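Fasciclin-1 (Drosophila melanogaster, PDB 1O70) mediates adhesion between neural cells as a membrane-linked surface glycoprotein, the chain here being its third and fourth FAS1 domains. Local coordinates at residues 76-87 with 145-156. Numbering follows the deposited sequence.
Sequences ILNMHIIKDRLN and GYVHIIDHVLGV
The side chains of His148 and Tyr146 both swing away from their own carbonyl carbons, beside the backbone N (chi1 -53° and -58°), which turns both rings toward residues 85-87. His148 NE2 donates to Leu86 O over 2.9 Å in a nearly straight bond (169°), with the acceptor in the imidazole plane and the donor in the plane of the carbonyl. Next to it Asn87 CB sits 3.5 Å above the centroid of the Tyr146 ring, a CH-pi contact over the face, while Arg85 CG meets the ring edge 3.4 Å from Tyr146 CE1.

The other end of the contact illustrates how a buried histidine joins a helix end to a turn. His80 ND1 donates to Ile76 O (2.9 Å), approaching from above the carbonyl plane; the bond limits how the imidazole can turn. Leu154 CB then packs over one ring face, and Ile150 CD1 touches the edge. The type II turn 153-156 closes on the helix: Met79 SD lies 3.4 Å from Gly155 CA, and Ile76 CD1 meets Val156 CG2.

In the FAS1 domain sheet, strand 48-53 runs between 81-82 and 145-150, pairing with both, so the two segments face each other mainly at their ends. Pro53 touches His80 and Val153, and Thr49 OG1 binds the backbone of Asp84 and Leu86. Chemically, one histidine bond satisfies the carbonyl of the buried Leu86 and another ties the His80 ring back to the last turn of the helix before it, leaving mostly apolar and aromatic contacts to join strand 145-150 to loop 85-87 and the turn 153-156 to the end of helix 70-79.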
ATOM      1  N   ILE A  76      -2.278 -10.025  10.215  1.00 37.85           N
ATOM      2  CA  ILE A  76      -0.942  -9.489  10.079  1.00 37.30           C
ATOM      3  C   ILE A  76       0.013 -10.632   9.781  1.00 37.81           C
ATOM      4  O   ILE A  76       0.805 -10.561   8.842  1.00 38.46           O
ATOM      5  CB  ILE A  76      -0.534  -8.762  11.360  1.00 37.77           C
ATOM      6  CG1 ILE A  76      -1.382  -7.493  11.490  1.00 37.97           C
ATOM      7  CG2 ILE A  76       0.962  -8.473  11.357  1.00 36.63           C
ATOM      8  CD1 ILE A  76      -1.066  -6.638  12.693  1.00 37.91           C
ATOM      9  N   LEU A  77      -0.079 -11.695  10.571  1.00 37.48           N
ATOM     10  CA  LEU A  77       0.770 -12.858  10.357  1.00 37.04           C
ATOM     11  C   LEU A  77       0.582 -13.408   8.948  1.00 36.53           C
ATOM     12  O   LEU A  77       1.563 -13.664   8.247  1.00 37.94           O
ATOM     13  CB  LEU A  77       0.451 -13.957  11.378  1.00 36.98           C
ATOM     14  CG  LEU A  77       0.944 -13.778  12.824  1.00 37.91           C
ATOM     15  CD1 LEU A  77       0.218 -14.755  13.726  1.00 35.52           C
ATOM     16  CD2 LEU A  77       2.454 -13.996  12.900  1.00 36.16           C
ATOM     17  N   ASN A  78      -0.668 -13.569   8.523  1.00 34.22           N
ATOM     18  CA  ASN A  78      -0.954 -14.115   7.203  1.00 34.33           C
ATOM     19  C   ASN A  78      -0.353 -13.374   6.018  1.00 33.91           C
ATOM     20  O   ASN A  78      -0.035 -14.000   5.010  1.00 35.46           O
ATOM     21  CB  ASN A  78      -2.456 -14.236   6.984  1.00 37.08           C
ATOM     22  CG  ASN A  78      -3.097 -15.223   7.924  1.00 39.47           C
ATOM     23  OD1 ASN A  78      -2.507 -16.244   8.266  1.00 37.61           O
ATOM     24  ND2 ASN A  78      -4.319 -14.928   8.344  1.00 42.92           N
ATOM     25  N   MET A  79      -0.197 -12.058   6.119  1.00 31.82           N
ATOM     26  CA  MET A  79       0.364 -11.321   4.998  1.00 30.69           C
ATOM     27  C   MET A  79       1.881 -11.462   4.913  1.00 30.21           C
ATOM     28  O   MET A  79       2.494 -11.043   3.929  1.00 27.88           O
ATOM     29  CB  MET A  79      -0.044  -9.840   5.041  1.00 31.50           C
ATOM     30  CG  MET A  79       0.454  -9.063   6.225  1.00 33.66           C
ATOM     31  SD  MET A  79       0.043  -7.293   6.112  1.00 38.05           S
ATOM     32  CE  MET A  79      -1.737  -7.316   6.459  1.00 30.80           C
ATOM     33  N   HIS A  80       2.489 -12.065   5.938  1.00 29.86           N
ATOM     34  CA  HIS A  80       3.936 -12.291   5.937  1.00 27.99           C
ATOM     35  C   HIS A  80       4.206 -13.664   5.332  1.00 28.84           C
ATOM     36  O   HIS A  80       5.357 -14.083   5.238  1.00 28.23           O
ATOM     37  CB  HIS A  80       4.511 -12.280   7.353  1.00 27.72           C
ATOM     38  CG  HIS A  80       4.673 -10.915   7.946  1.00 28.23           C
ATOM     39  ND1 HIS A  80       3.649 -10.253   8.587  1.00 28.07           N
ATOM     40  CD2 HIS A  80       5.757 -10.107   8.038  1.00 28.70           C
ATOM     41  CE1 HIS A  80       4.096  -9.100   9.055  1.00 29.12           C
ATOM     42  NE2 HIS A  80       5.373  -8.987   8.736  1.00 29.54           N
ATOM     43  N   ILE A  81       3.144 -14.361   4.922  1.00 29.38           N
ATOM     44  CA  ILE A  81       3.270 -15.705   4.353  1.00 29.80           C
ATOM     45  C   ILE A  81       2.906 -15.803   2.864  1.00 32.18           C
ATOM     46  O   ILE A  81       1.728 -15.860   2.489  1.00 31.36           O
ATOM     47  CB  ILE A  81       2.398 -16.723   5.129  1.00 27.99           C
ATOM     48  CG1 ILE A  81       2.700 -16.650   6.626  1.00 29.72           C
ATOM     49  CG2 ILE A  81       2.672 -18.124   4.634  1.00 26.27           C
ATOM     50  CD1 ILE A  81       1.699 -17.424   7.476  1.00 31.77           C
ATOM     51  N   ILE A  82       3.938 -15.862   2.031  1.00 33.47           N
ATOM     52  CA  ILE A  82       3.794 -15.954   0.584  1.00 34.84           C
ATOM     53  C   ILE A  82       3.525 -17.371   0.074  1.00 37.70           C
ATOM     54  O   ILE A  82       4.336 -18.278   0.260  1.00 36.75           O
ATOM     55  CB  ILE A  82       5.063 -15.427  -0.100  1.00 34.56           C
ATOM     56  CG1 ILE A  82       5.268 -13.955   0.275  1.00 35.04           C
ATOM     57  CG2 ILE A  82       4.959 -15.621  -1.602  1.00 33.46           C
ATOM     58  CD1 ILE A  82       6.660 -13.461   0.089  1.00 33.56           C
ATOM     59  N   LYS A  83       2.393 -17.545  -0.598  1.00 40.88           N
ATOM     60  CA  LYS A  83       2.031 -18.850  -1.134  1.00 44.68           C
ATOM     61  C   LYS A  83       2.868 -19.168  -2.376  1.00 46.45           C
ATOM     62  O   LYS A  83       2.333 -19.315  -3.474  1.00 47.58           O
ATOM     63  CB  LYS A  83       0.535 -18.864  -1.474  1.00 46.31           C
ATOM     64  CG  LYS A  83      -0.355 -18.708  -0.244  1.00 48.46           C
ATOM     65  CD  LYS A  83      -1.637 -17.947  -0.536  1.00 50.16           C
ATOM     66  CE  LYS A  83      -2.553 -18.707  -1.475  1.00 51.58           C
ATOM     67  NZ  LYS A  83      -3.748 -17.895  -1.859  1.00 50.54           N
ATOM     68  N   ASP A  84       4.183 -19.286  -2.192  1.00 46.98           N
ATOM     69  CA  ASP A  84       5.094 -19.571  -3.297  1.00 47.10           C
ATOM     70  C   ASP A  84       6.547 -19.722  -2.821  1.00 46.42           C
ATOM     71  O   ASP A  84       6.874 -19.385  -1.685  1.00 45.75           O
ATOM     72  CB  ASP A  84       4.959 -18.448  -4.341  1.00 49.09           C
ATOM     73  CG  ASP A  84       5.931 -18.588  -5.504  1.00 50.32           C
ATOM     74  OD1 ASP A  84       6.227 -19.727  -5.930  1.00 51.34           O
ATOM     75  OD2 ASP A  84       6.376 -17.541  -6.015  1.00 51.84           O
ATOM     76  N   ARG A  85       7.403 -20.259  -3.684  1.00 45.86           N
ATOM     77  CA  ARG A  85       8.811 -20.443  -3.357  1.00 46.73           C
ATOM     78  C   ARG A  85       9.556 -19.243  -3.939  1.00 45.15           C
ATOM     79  O   ARG A  85       9.812 -19.195  -5.141  1.00 45.14           O
ATOM     80  CB  ARG A  85       9.322 -21.725  -3.999  1.00 49.67           C
ATOM     81  CG  ARG A  85      10.807 -21.957  -3.794  1.00 56.68           C
ATOM     82  CD  ARG A  85      11.330 -22.979  -4.793  1.00 61.59           C
ATOM     83  NE  ARG A  85      10.596 -24.227  -4.666  1.00 65.46           N
ATOM     84  CZ  ARG A  85      10.716 -25.041  -3.625  1.00 68.48           C
ATOM     85  NH1 ARG A  85      11.547 -24.727  -2.637  1.00 67.36           N
ATOM     86  NH2 ARG A  85      10.001 -26.163  -3.563  1.00 69.12           N
ATOM     87  N   LEU A  86       9.908 -18.277  -3.094  1.00 42.87           N
ATOM     88  CA  LEU A  86      10.578 -17.079  -3.577  1.00 40.99           C
ATOM     89  C   LEU A  86      11.893 -16.686  -2.929  1.00 39.66           C
ATOM     90  O   LEU A  86      11.921 -16.277  -1.767  1.00 38.57           O
ATOM     91  CB  LEU A  86       9.641 -15.874  -3.463  1.00 41.28           C
ATOM     92  CG  LEU A  86       8.463 -15.730  -4.416  1.00 42.32           C
ATOM     93  CD1 LEU A  86       7.733 -14.415  -4.127  1.00 42.10           C
ATOM     94  CD2 LEU A  86       8.967 -15.743  -5.850  1.00 43.24           C
ATOM     95  N   ASN A  87      12.980 -16.785  -3.691  1.00 38.22           N
ATOM     96  CA  ASN A  87      14.288 -16.370  -3.193  1.00 37.27           C
ATOM     97  C   ASN A  87      14.683 -15.119  -3.969  1.00 36.24           C
ATOM     98  O   ASN A  87      14.032 -14.768  -4.955  1.00 34.01           O
ATOM     99  CB  ASN A  87      15.328 -17.477  -3.396  1.00 37.62           C
ATOM    100  CG  ASN A  87      15.476 -17.889  -4.855  1.00 39.17           C
ATOM    101  OD1 ASN A  87      16.301 -18.728  -5.189  1.00 38.50           O
ATOM    102  ND2 ASN A  87      14.670 -17.302  -5.725  1.00 42.50           N
ATOM    103  N   GLY A 145      10.429 -23.893   0.584  1.00 36.12           N
ATOM    104  CA  GLY A 145      10.663 -22.534   0.136  1.00 33.43           C
ATOM    105  C   GLY A 145      11.801 -21.800   0.809  1.00 31.60           C
ATOM    106  O   GLY A 145      12.895 -22.341   0.969  1.00 32.55           O
ATOM    107  N   TYR A 146      11.547 -20.556   1.200  1.00 29.15           N
ATOM    108  CA  TYR A 146      12.572 -19.758   1.836  1.00 28.61           C
ATOM    109  C   TYR A 146      12.033 -18.900   2.970  1.00 28.13           C
ATOM    110  O   TYR A 146      10.833 -18.867   3.243  1.00 29.23           O
ATOM    111  CB  TYR A 146      13.262 -18.848   0.812  1.00 27.85           C
ATOM    112  CG  TYR A 146      13.909 -19.585  -0.350  1.00 30.96           C
ATOM    113  CD1 TYR A 146      13.155 -19.984  -1.453  1.00 30.94           C
ATOM    114  CD2 TYR A 146      15.273 -19.893  -0.339  1.00 30.98           C
ATOM    115  CE1 TYR A 146      13.736 -20.671  -2.516  1.00 31.39           C
ATOM    116  CE2 TYR A 146      15.871 -20.582  -1.399  1.00 30.35           C
ATOM    117  CZ  TYR A 146      15.098 -20.968  -2.484  1.00 33.32           C
ATOM    118  OH  TYR A 146      15.663 -21.660  -3.533  1.00 33.75           O
ATOM    119  N   VAL A 147      12.954 -18.218   3.636  1.00 27.51           N
ATOM    120  CA  VAL A 147      12.629 -17.320   4.722  1.00 25.15           C
ATOM    121  C   VAL A 147      13.566 -16.135   4.599  1.00 26.68           C
ATOM    122  O   VAL A 147      14.750 -16.300   4.305  1.00 27.59           O
ATOM    123  CB  VAL A 147      12.845 -17.989   6.078  1.00 24.79           C
ATOM    124  CG1 VAL A 147      12.883 -16.929   7.173  1.00 21.45           C
ATOM    125  CG2 VAL A 147      11.735 -18.983   6.350  1.00 22.58           C
ATOM    126  N   HIS A 148      13.031 -14.944   4.822  1.00 27.66           N
ATOM    127  CA  HIS A 148      13.817 -13.719   4.754  1.00 27.84           C
ATOM    128  C   HIS A 148      13.456 -12.891   5.980  1.00 30.13           C
ATOM    129  O   HIS A 148      12.292 -12.862   6.396  1.00 31.67           O
ATOM    130  CB  HIS A 148      13.443 -12.912   3.518  1.00 27.53           C
ATOM    131  CG  HIS A 148      13.507 -13.683   2.235  1.00 28.47           C
ATOM    132  ND1 HIS A 148      14.699 -14.011   1.623  1.00 29.97           N
ATOM    133  CD2 HIS A 148      12.529 -14.151   1.423  1.00 26.13           C
ATOM    134  CE1 HIS A 148      14.453 -14.640   0.486  1.00 29.34           C
ATOM    135  NE2 HIS A 148      13.142 -14.737   0.342  1.00 28.42           N
ATOM    136  N   ILE A 149      14.434 -12.197   6.550  1.00 31.70           N
ATOM    137  CA  ILE A 149      14.167 -11.362   7.714  1.00 33.59           C
ATOM    138  C   ILE A 149      14.022  -9.892   7.310  1.00 33.60           C
ATOM    139  O   ILE A 149      14.876  -9.343   6.612  1.00 36.06           O
ATOM    140  CB  ILE A 149      15.288 -11.511   8.790  1.00 34.91           C
ATOM    141  CG1 ILE A 149      15.250 -12.916   9.395  1.00 36.18           C
ATOM    142  CG2 ILE A 149      15.046 -10.551   9.952  1.00 34.46           C
ATOM    143  CD1 ILE A 149      15.655 -14.011   8.474  1.00 39.43           C
ATOM    144  N   ILE A 150      12.928  -9.265   7.735  1.00 31.00           N
ATOM    145  CA  ILE A 150      12.687  -7.862   7.424  1.00 30.69           C
ATOM    146  C   ILE A 150      12.732  -7.031   8.695  1.00 31.91           C
ATOM    147  O   ILE A 150      12.497  -7.545   9.790  1.00 32.31           O
ATOM    148  CB  ILE A 150      11.336  -7.655   6.701  1.00 29.45           C
ATOM    149  CG1 ILE A 150      10.173  -8.146   7.574  1.00 29.00           C
ATOM    150  CG2 ILE A 150      11.354  -8.384   5.365  1.00 26.13           C
ATOM    151  CD1 ILE A 150       8.809  -8.012   6.893  1.00 27.19           C
ATOM    152  N   ASP A 151      13.037  -5.745   8.543  1.00 31.78           N
ATOM    153  CA  ASP A 151      13.172  -4.859   9.687  1.00 32.51           C
ATOM    154  C   ASP A 151      11.912  -4.173  10.177  1.00 32.57           C
ATOM    155  O   ASP A 151      11.976  -3.347  11.085  1.00 32.53           O
ATOM    156  CB  ASP A 151      14.244  -3.808   9.405  1.00 34.24           C
ATOM    157  CG  ASP A 151      13.946  -2.985   8.170  1.00 36.07           C
ATOM    158  OD1 ASP A 151      12.847  -3.127   7.579  1.00 33.94           O
ATOM    159  OD2 ASP A 151      14.829  -2.187   7.800  1.00 38.36           O
ATOM    160  N   HIS A 152      10.773  -4.489   9.576  1.00 31.92           N
ATOM    161  CA  HIS A 152       9.511  -3.912  10.022  1.00 31.79           C
ATOM    162  C   HIS A 152       8.470  -4.976   9.893  1.00 31.42           C
ATOM    163  O   HIS A 152       8.615  -5.890   9.085  1.00 30.80           O
ATOM    164  CB  HIS A 152       9.077  -2.713   9.180  1.00 32.67           C
ATOM    165  CG  HIS A 152       9.829  -1.460   9.489  1.00 36.03           C
ATOM    166  ND1 HIS A 152      10.960  -1.082   8.799  1.00 36.92           N
ATOM    167  CD2 HIS A 152       9.627  -0.511  10.434  1.00 36.93           C
ATOM    168  CE1 HIS A 152      11.422   0.050   9.300  1.00 37.72           C
ATOM    169  NE2 HIS A 152      10.631   0.419  10.294  1.00 37.92           N
ATOM    170  N   VAL A 153       7.426  -4.858  10.698  1.00 31.45           N
ATOM    171  CA  VAL A 153       6.341  -5.812  10.668  1.00 30.39           C
ATOM    172  C   VAL A 153       5.300  -5.300   9.681  1.00 32.07           C
ATOM    173  O   VAL A 153       4.745  -4.210   9.851  1.00 33.64           O
ATOM    174  CB  VAL A 153       5.712  -5.957  12.057  1.00 30.76           C
ATOM    175  CG1 VAL A 153       4.677  -7.055  12.038  1.00 28.55           C
ATOM    176  CG2 VAL A 153       6.795  -6.245  13.098  1.00 29.77           C
ATOM    177  N   LEU A 154       5.042  -6.081   8.638  1.00 31.71           N
ATOM    178  CA  LEU A 154       4.064  -5.680   7.638  1.00 32.68           C
ATOM    179  C   LEU A 154       2.684  -5.582   8.289  1.00 33.98           C
ATOM    180  O   LEU A 154       2.438  -6.181   9.342  1.00 33.90           O
ATOM    181  CB  LEU A 154       4.037  -6.687   6.481  1.00 31.22           C
ATOM    182  CG  LEU A 154       5.353  -6.907   5.728  1.00 32.17           C
ATOM    183  CD1 LEU A 154       5.154  -7.940   4.625  1.00 30.49           C
ATOM    184  CD2 LEU A 154       5.846  -5.594   5.148  1.00 29.87           C
ATOM    185  N   GLY A 155       1.791  -4.817   7.669  1.00 33.06           N
ATOM    186  CA  GLY A 155       0.449  -4.667   8.198  1.00 32.08           C
ATOM    187  C   GLY A 155       0.310  -3.783   9.420  1.00 30.71           C
ATOM    188  O   GLY A 155      -0.771  -3.702   9.997  1.00 32.17           O
ATOM    189  N   VAL A 156       1.395  -3.129   9.826  1.00 30.37           N
ATOM    190  CA  VAL A 156       1.377  -2.226  10.984  1.00 29.61           C
ATOM    191  C   VAL A 156       2.106  -0.940  10.573  1.00 30.83           C
ATOM    192  O   VAL A 156       3.305  -0.787  10.801  1.00 30.22           O
ATOM    193  CB  VAL A 156       2.088  -2.852  12.200  1.00 30.55           C
ATOM    194  CG1 VAL A 156       2.079  -1.869  13.367  1.00 29.87           C
ATOM    195  CG2 VAL A 156       1.400  -4.148  12.602  1.00 27.59           C
TER